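Glutaredoxin related protein (Sulfolobus solfataricus, PDB 4MNN) probably acts as an atypical protein disulfide oxidoreductase of the glutaredoxin family, exchanging thiols and disulfides through a redox-active disulfide on a thioredoxin fold. Local coordinates at residues F106-C111 and D137-E142; T112-T117 and S152-I157. All blocks are in the same frame, centred on the assembly; numbering follows the deposited sequence.

Interactions 1 and 2 lie side by side in the part of the sheet formed by strands 131-137, 101-107 and 155-158, their centres about 10 Å apart. The disulfide joins them directly, because Cys111 belongs to interaction 1 and Cys114 to interaction 2, a CxxC pair consistent with a thioredoxin-type redox site. Strand 101-107 also serves both: it pairs with strand 131-137 in the first contact and with antiparallel strand 155-158 of the second, where Phe106 N lies 2.9 Å from Lys155 O, a probable hydrogen bond. Packing completes the junction, with Val107 CB 3.6 Å from Cys114 SG and Phe106 O 3.5 Å from Val153 CG1.

Interaction 1: F106-C111 and D137-E142; sequences FVTPDC and DATEYE
Val107 and Asp137 form the last parallel bridge between strands 101-107 and 131-137, the two strands of a beta-alpha-beta unit of the thioredoxin fold whose connection carries helix 114-127. Beyond this bridge the chains part, one toward the CxxC disulfide and the other into the loop before helix 142-147. The last backbone bond is short and fairly straight: Ala138 N donates to Val107 O at 2.7 Å with an N-H...O angle of 163°, and the donor lies nearly in line with the carbonyl bond. The small side chain of Ala138 suits this spot, since its CB sits only 3.4 Å from the same oxygen.

Thr108, the next residue after Val107, packs on Ala138 and Thr139. Its CB lies 3.8 Å from Thr139 CG2; from there CG2, anti to the carbonyl carbon, reaches the same methyl at 3.7 Å and rests 3.9 Å from Ala138 CB. The two threonine side chains cross at about a right angle and meet through their methyl branches. The other branch of Thr108, OG1, packs toward Val153 of the neighbouring loop. A threonine fits here because its methyl and its hydroxyl can serve different neighbours.

Asp137 shapes the partner loop. Its CG stands anti to the backbone N (chi1 176°), and OD1 accepts from Thr139 N in an Asx turn, while its main-chain O receives both Glu140 N and Tyr141 N. The side chains of Pro109 and Asp137 cross at about a right angle, and Pro109 CD lies off the oxygen end of the carboxylate, tilted from its plane, 3.9 Å from both OD1 and OD2. Two donors grip Asp137 OD1 and limit rotation of the carboxylate, both tilted out of its plane: Thr139 N at 2.9 Å on the anti side, and Thr139 OG1 at 2.5 Å on the syn side.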
ATOM      1  N   PHE A 106       8.069   1.688  -6.174  1.00 12.14           N
ATOM      2  CA  PHE A 106       8.891   2.607  -5.412  1.00 12.88           C
ATOM      3  C   PHE A 106       8.297   3.996  -5.530  1.00 13.76           C
ATOM      4  O   PHE A 106       7.963   4.441  -6.625  1.00 15.13           O
ATOM      5  CB  PHE A 106      10.328   2.597  -5.941  1.00 12.38           C
ATOM      6  CG  PHE A 106      11.034   1.279  -5.655  1.00 14.68           C
ATOM      7  CD1 PHE A 106      11.811   1.133  -4.516  1.00 16.88           C
ATOM      8  CD2 PHE A 106      10.797   0.165  -6.452  1.00 12.41           C
ATOM      9  CE1 PHE A 106      12.338  -0.100  -4.168  1.00 16.25           C
ATOM     10  CE2 PHE A 106      11.316  -1.087  -6.118  1.00 17.20           C
ATOM     11  CZ  PHE A 106      12.089  -1.210  -4.967  1.00 14.22           C
ATOM     12  N   VAL A 107       8.189   4.675  -4.390  1.00 15.02           N
ATOM     13  CA  VAL A 107       7.672   6.034  -4.340  1.00 16.62           C
ATOM     14  C   VAL A 107       8.513   6.869  -3.369  1.00 16.43           C
ATOM     15  O   VAL A 107       9.424   6.355  -2.713  1.00 16.41           O
ATOM     16  CB  VAL A 107       6.202   6.065  -3.766  1.00 15.32           C
ATOM     17  CG1 VAL A 107       5.270   5.160  -4.585  1.00 15.16           C
ATOM     18  CG2 VAL A 107       6.200   5.612  -2.273  1.00 13.97           C
ATOM     19  N   THR A 108       8.215   8.168  -3.327  1.00 17.37           N
ATOM     20  CA  THR A 108       8.775   9.088  -2.329  1.00 18.89           C
ATOM     21  C   THR A 108       7.643  10.084  -2.066  1.00 21.51           C
ATOM     22  O   THR A 108       6.707  10.173  -2.855  1.00 21.02           O
ATOM     23  CB  THR A 108      10.033   9.865  -2.810  1.00 18.77           C
ATOM     24  OG1 THR A 108       9.677  10.758  -3.886  1.00 21.29           O
ATOM     25  CG2 THR A 108      11.084   8.881  -3.284  1.00 19.59           C
ATOM     26  N   PRO A 109       7.686  10.812  -0.933  1.00 23.79           N
ATOM     27  CA  PRO A 109       6.652  11.797  -0.594  1.00 26.29           C
ATOM     28  C   PRO A 109       6.576  12.913  -1.639  1.00 28.57           C
ATOM     29  O   PRO A 109       5.488  13.289  -2.078  1.00 29.04           O
ATOM     30  CB  PRO A 109       7.108  12.320   0.769  1.00 26.60           C
ATOM     31  CG  PRO A 109       7.687  11.105   1.401  1.00 26.57           C
ATOM     32  CD  PRO A 109       8.518  10.504   0.246  1.00 25.13           C
ATOM     33  N   ASP A 110       7.735  13.433  -2.053  1.00 29.51           N
ATOM     34  CA  ASP A 110       7.766  14.506  -3.051  1.00 30.63           C
ATOM     35  C   ASP A 110       7.600  13.864  -4.410  1.00 29.44           C
ATOM     36  O   ASP A 110       8.554  13.779  -5.195  1.00 28.90           O
ATOM     37  CB  ASP A 110       9.108  15.247  -2.999  1.00 34.49           C
ATOM     38  CG  ASP A 110       9.137  16.486  -3.894  1.00 38.37           C
ATOM     39  OD1 ASP A 110      10.249  17.001  -4.129  1.00 41.15           O
ATOM     40  OD2 ASP A 110       8.061  16.953  -4.363  1.00 41.11           O
ATOM     41  N   CYS A 111       6.385  13.398  -4.700  1.00 27.26           N
ATOM     42  CA  CYS A 111       6.163  12.736  -5.970  1.00 25.46           C
ATOM     43  C   CYS A 111       4.721  12.887  -6.419  1.00 24.82           C
ATOM     44  O   CYS A 111       3.812  12.348  -5.799  1.00 23.37           O
ATOM     45  CB  CYS A 111       6.538  11.249  -5.837  1.00 22.68           C
ATOM     46  SG  CYS A 111       6.222  10.245  -7.317  1.00 22.77           S
ATOM     47  N   ASP A 137       8.916   3.193   0.217  1.00 14.56           N
ATOM     48  CA  ASP A 137       9.259   4.615   0.271  1.00 14.57           C
ATOM     49  C   ASP A 137      10.794   4.565   0.038  1.00 16.23           C
ATOM     50  O   ASP A 137      11.571   4.130   0.909  1.00 17.34           O
ATOM     51  CB  ASP A 137       8.976   5.214   1.648  1.00 15.01           C
ATOM     52  CG  ASP A 137       9.417   6.695   1.761  1.00 16.61           C
ATOM     53  OD1 ASP A 137      10.359   7.120   1.070  1.00 18.33           O
ATOM     54  OD2 ASP A 137       8.848   7.437   2.576  1.00 17.46           O
ATOM     55  N   ALA A 138      11.200   4.961  -1.161  1.00 16.53           N
ATOM     56  CA  ALA A 138      12.592   4.928  -1.583  1.00 17.32           C
ATOM     57  C   ALA A 138      13.539   5.786  -0.747  1.00 19.00           C
ATOM     58  O   ALA A 138      14.757   5.576  -0.802  1.00 17.34           O
ATOM     59  CB  ALA A 138      12.672   5.340  -3.056  1.00 16.29           C
ATOM     60  N   THR A 139      12.994   6.770  -0.017  1.00 18.33           N
ATOM     61  CA  THR A 139      13.839   7.627   0.835  1.00 20.36           C
ATOM     62  C   THR A 139      14.184   6.909   2.121  1.00 21.06           C
ATOM     63  O   THR A 139      15.235   7.149   2.740  1.00 21.99           O
ATOM     64  CB  THR A 139      13.130   8.982   1.203  1.00 21.79           C
ATOM     65  OG1 THR A 139      11.990   8.747   2.053  1.00 23.98           O
ATOM     66  CG2 THR A 139      12.698   9.685  -0.062  1.00 20.15           C
ATOM     67  N   GLU A 140      13.303   6.003   2.518  1.00 19.48           N
ATOM     68  CA  GLU A 140      13.483   5.242   3.754  1.00 19.17           C
ATOM     69  C   GLU A 140      14.188   3.922   3.454  1.00 17.92           C
ATOM     70  O   GLU A 140      15.143   3.541   4.138  1.00 19.19           O
ATOM     71  CB  GLU A 140      12.090   4.992   4.375  1.00 19.78           C
ATOM     72  CG  GLU A 140      12.084   4.246   5.700  1.00 20.48           C
ATOM     73  CD  GLU A 140      12.827   5.008   6.773  1.00 25.32           C
ATOM     74  OE1 GLU A 140      12.623   6.233   6.863  1.00 27.63           O
ATOM     75  OE2 GLU A 140      13.600   4.382   7.511  1.00 27.72           O
ATOM     76  N   TYR A 141      13.732   3.212   2.425  1.00 16.92           N
ATOM     77  CA  TYR A 141      14.355   1.933   2.065  1.00 15.49           C
ATOM     78  C   TYR A 141      15.344   2.139   0.916  1.00 18.41           C
ATOM     79  O   TYR A 141      15.137   1.667  -0.223  1.00 15.84           O
ATOM     80  CB  TYR A 141      13.266   0.916   1.701  1.00 17.42           C
ATOM     81  CG  TYR A 141      12.549   0.390   2.931  1.00 16.24           C
ATOM     82  CD1 TYR A 141      11.656   1.189   3.651  1.00 14.70           C
ATOM     83  CD2 TYR A 141      12.782  -0.904   3.381  1.00 15.86           C
ATOM     84  CE1 TYR A 141      11.007   0.691   4.786  1.00 14.82           C
ATOM     85  CE2 TYR A 141      12.143  -1.422   4.523  1.00 15.51           C
ATOM     86  CZ  TYR A 141      11.256  -0.634   5.212  1.00 16.32           C
ATOM     87  OH  TYR A 141      10.591  -1.177   6.292  1.00 16.03           O
ATOM     88  N   GLU A 142      16.427   2.862   1.226  1.00 18.08           N
ATOM     89  CA  GLU A 142      17.460   3.179   0.217  1.00 20.27           C
ATOM     90  C   GLU A 142      18.183   1.976  -0.391  1.00 19.22           C
ATOM     91  O   GLU A 142      18.555   1.998  -1.564  1.00 18.94           O
ATOM     92  CB  GLU A 142      18.488   4.135   0.829  1.00 22.80           C
ATOM     93  CG  GLU A 142      17.823   5.315   1.538  1.00 28.83           C
ATOM     94  CD  GLU A 142      18.826   6.290   2.136  1.00 30.19           C
ATOM     95  OE1 GLU A 142      19.309   7.163   1.410  1.00 35.70           O
ATOM     96  OE2 GLU A 142      19.126   6.175   3.330  1.00 35.01           O
TER

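Interaction 2: T112-T117 and S152-I157; sequences TKCPIT and SVPKII
Cys114 SG rests against the ring of Pro154, 3.6 Å from its N and 3.7 Å from its CD. The peptide bond before Pro154 is cis, and a cis-proline beside the CxxC disulfide is a hallmark of the thioredoxin fold. The sulfur stands anti to the carbonyl carbon of Cys114 (chi1 -69°), which turns it toward the corner made by Val153 and Pro154, with Val153 CB 3.8 Å away.

Lys113 and Thr117 add contacts to the same proline ring. Lys113 brings only the root of its long side chain, with CB 3.7 Å from Pro154 CD. Thr117, one turn further on, uses both branches. Its OG1 is anti to the carbonyl carbon (chi1 -54°) and meets Pro154 CG at 3.6 Å, while it also donates to Lys113 O at 3.2 Å, tilted 33° from the carbonyl plane. That oxygen accepts Thr117 N as well, so threonine's polar branch binds back to its own helix. The methyl CG2 points on to strand 155-158 and touches Ile156 CD1 at 3.8 Å. An alanine at Thr117 would probably open a gap beside Pro154 CG and Ile156 CD1 and leave Lys113 O without its hydroxyl partner.

Chemically the contact is almost wholly van der Waals: proline's N has no hydrogen to offer the sulfur, and Val153 presents only carbon to it. The fit of the loop against the disulfide thus probably depends on shape, to which the cis bond contributes, more than on polar bonds.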
ATOM      1  N   THR A 112       4.531  13.609  -7.515  1.00 24.65           N
ATOM      2  CA  THR A 112       3.197  13.852  -8.023  1.00 24.30           C
ATOM      3  C   THR A 112       2.489  12.641  -8.569  1.00 24.10           C
ATOM      4  O   THR A 112       1.326  12.432  -8.257  1.00 22.38           O
ATOM      5  CB  THR A 112       3.212  14.954  -9.115  1.00 26.99           C
ATOM      6  OG1 THR A 112       3.631  16.186  -8.523  1.00 30.27           O
ATOM      7  CG2 THR A 112       1.825  15.136  -9.716  1.00 25.68           C
ATOM      8  N   LYS A 113       3.171  11.823  -9.371  1.00 21.02           N
ATOM      9  CA  LYS A 113       2.481  10.682  -9.928  1.00 21.75           C
ATOM     10  C   LYS A 113       2.451   9.450  -9.055  1.00 19.81           C
ATOM     11  O   LYS A 113       1.784   8.498  -9.397  1.00 21.03           O
ATOM     12  CB  LYS A 113       3.055  10.293 -11.308  1.00 23.29           C
ATOM     13  CG  LYS A 113       2.746  11.263 -12.429  1.00 26.45           C
ATOM     14  CD  LYS A 113       3.246  10.764 -13.770  1.00 29.97           C
ATOM     15  CE  LYS A 113       4.763  10.590 -13.778  1.00 35.21           C
ATOM     16  NZ  LYS A 113       5.533  11.840 -13.462  1.00 39.07           N
ATOM     17  N   CYS A 114       3.123   9.458  -7.917  1.00 19.46           N
ATOM     18  CA  CYS A 114       3.140   8.240  -7.111  1.00 17.44           C
ATOM     19  C   CYS A 114       1.792   7.839  -6.522  1.00 17.57           C
ATOM     20  O   CYS A 114       1.435   6.683  -6.572  1.00 16.78           O
ATOM     21  CB  CYS A 114       4.176   8.341  -5.989  1.00 18.24           C
ATOM     22  SG  CYS A 114       5.929   8.334  -6.554  1.00 17.83           S
ATOM     23  N   PRO A 115       1.037   8.795  -5.957  1.00 18.57           N
ATOM     24  CA  PRO A 115      -0.255   8.394  -5.394  1.00 17.80           C
ATOM     25  C   PRO A 115      -1.210   7.820  -6.419  1.00 17.42           C
ATOM     26  O   PRO A 115      -2.017   6.969  -6.090  1.00 17.18           O
ATOM     27  CB  PRO A 115      -0.762   9.672  -4.702  1.00 20.13           C
ATOM     28  CG  PRO A 115       0.001  10.791  -5.387  1.00 20.43           C
ATOM     29  CD  PRO A 115       1.380  10.183  -5.599  1.00 17.50           C
ATOM     30  N   ILE A 116      -1.115   8.290  -7.660  0.50 17.85           N
ATOM     31  CA  ILE A 116      -1.966   7.801  -8.732  0.50 18.88           C
ATOM     32  C   ILE A 116      -1.602   6.325  -8.991  0.50 18.09           C
ATOM     33  O   ILE A 116      -2.477   5.467  -9.139  0.50 16.66           O
ATOM     34  CB  ILE A 116      -1.749   8.645 -10.018  0.50 20.40           C
ATOM     35  CG1 ILE A 116      -1.750  10.142  -9.653  0.50 22.35           C
ATOM     36  CG2 ILE A 116      -2.811   8.315 -11.042  0.50 23.55           C
ATOM     37  CD1 ILE A 116      -1.487  11.100 -10.811  0.50 21.35           C
ATOM     38  N   THR A 117      -0.305   6.024  -9.013  1.00 16.90           N
ATOM     39  CA  THR A 117       0.131   4.642  -9.257  1.00 16.52           C
ATOM     40  C   THR A 117      -0.188   3.716  -8.100  1.00 15.33           C
ATOM     41  O   THR A 117      -0.595   2.584  -8.316  1.00 15.48           O
ATOM     42  CB  THR A 117       1.618   4.607  -9.582  1.00 15.30           C
ATOM     43  OG1 THR A 117       1.846   5.512 -10.672  1.00 16.05           O
ATOM     44  CG2 THR A 117       2.043   3.179 -10.058  1.00 15.10           C
ATOM     45  N   SER A 152      14.242   8.007 -10.602  1.00 16.45           N
ATOM     46  CA  SER A 152      12.959   8.704 -10.498  1.00 14.31           C
ATOM     47  C   SER A 152      11.826   7.748 -10.051  1.00 15.13           C
ATOM     48  O   SER A 152      11.889   6.497 -10.219  1.00 13.11           O
ATOM     49  CB  SER A 152      12.597   9.363 -11.831  1.00 15.07           C
ATOM     50  OG  SER A 152      12.238   8.405 -12.827  1.00 17.41           O
ATOM     51  N   VAL A 153      10.792   8.349  -9.476  1.00 14.81           N
ATOM     52  CA  VAL A 153       9.610   7.587  -9.039  1.00 14.38           C
ATOM     53  C   VAL A 153       8.389   8.299  -9.647  1.00 15.06           C
ATOM     54  O   VAL A 153       8.497   9.458 -10.061  1.00 16.66           O
ATOM     55  CB  VAL A 153       9.520   7.548  -7.494  1.00 14.34           C
ATOM     56  CG1 VAL A 153      10.638   6.663  -6.916  1.00 15.37           C
ATOM     57  CG2 VAL A 153       9.683   9.013  -6.889  1.00 15.25           C
ATOM     58  N   PRO A 154       7.244   7.602  -9.777  1.00 14.52           N
ATOM     59  CA  PRO A 154       7.060   6.199  -9.397  1.00 13.18           C
ATOM     60  C   PRO A 154       7.806   5.271 -10.345  1.00 15.37           C
ATOM     61  O   PRO A 154       8.023   5.600 -11.523  1.00 13.21           O
ATOM     62  CB  PRO A 154       5.545   5.994  -9.526  1.00 13.30           C
ATOM     63  CG  PRO A 154       5.182   6.938 -10.658  1.00 14.82           C
ATOM     64  CD  PRO A 154       5.972   8.176 -10.273  1.00 13.51           C
ATOM     65  N   LYS A 155       8.193   4.097  -9.840  1.00 16.19           N
ATOM     66  CA  LYS A 155       8.871   3.111 -10.680  1.00 14.18           C
ATOM     67  C   LYS A 155       8.352   1.731 -10.237  1.00 14.48           C
ATOM     68  O   LYS A 155       8.380   1.426  -9.054  1.00 12.68           O
ATOM     69  CB  LYS A 155      10.397   3.183 -10.485  1.00 13.36           C
ATOM     70  CG  LYS A 155      11.154   2.188 -11.414  1.00 15.45           C
ATOM     71  CD  LYS A 155      10.844   2.449 -12.913  1.00 15.35           C
ATOM     72  CE  LYS A 155      11.515   1.397 -13.825  1.00 19.02           C
ATOM     73  NZ  LYS A 155      11.103   1.525 -15.293  1.00 17.23           N
ATOM     74  N   ILE A 156       7.858   0.922 -11.179  1.00 13.83           N
ATOM     75  CA  ILE A 156       7.333  -0.395 -10.817  1.00 13.95           C
ATOM     76  C   ILE A 156       8.318  -1.437 -11.318  1.00 14.99           C
ATOM     77  O   ILE A 156       8.830  -1.338 -12.447  1.00 16.83           O
ATOM     78  CB  ILE A 156       5.966  -0.694 -11.500  1.00 13.59           C
ATOM     79  CG1 ILE A 156       4.947   0.422 -11.192  1.00 12.98           C
ATOM     80  CG2 ILE A 156       5.440  -2.023 -11.008  1.00 13.82           C
ATOM     81  CD1 ILE A 156       3.631   0.329 -12.072  1.00 14.47           C
ATOM     82  N   ILE A 157       8.594  -2.403 -10.456  1.00 15.29           N
ATOM     83  CA  ILE A 157       9.490  -3.518 -10.774  1.00 14.88           C
ATOM     84  C   ILE A 157       8.635  -4.782 -10.748  1.00 14.61           C
ATOM     85  O   ILE A 157       7.948  -5.056  -9.767  1.00 14.69           O
ATOM     86  CB  ILE A 157      10.623  -3.660  -9.705  1.00 15.53           C
ATOM     87  CG1 ILE A 157      11.430  -2.364  -9.624  1.00 12.66           C
ATOM     88  CG2 ILE A 157      11.529  -4.890 -10.053  1.00 13.07           C
ATOM     89  CD1 ILE A 157      12.159  -1.978 -10.905  1.00 11.74           C
TER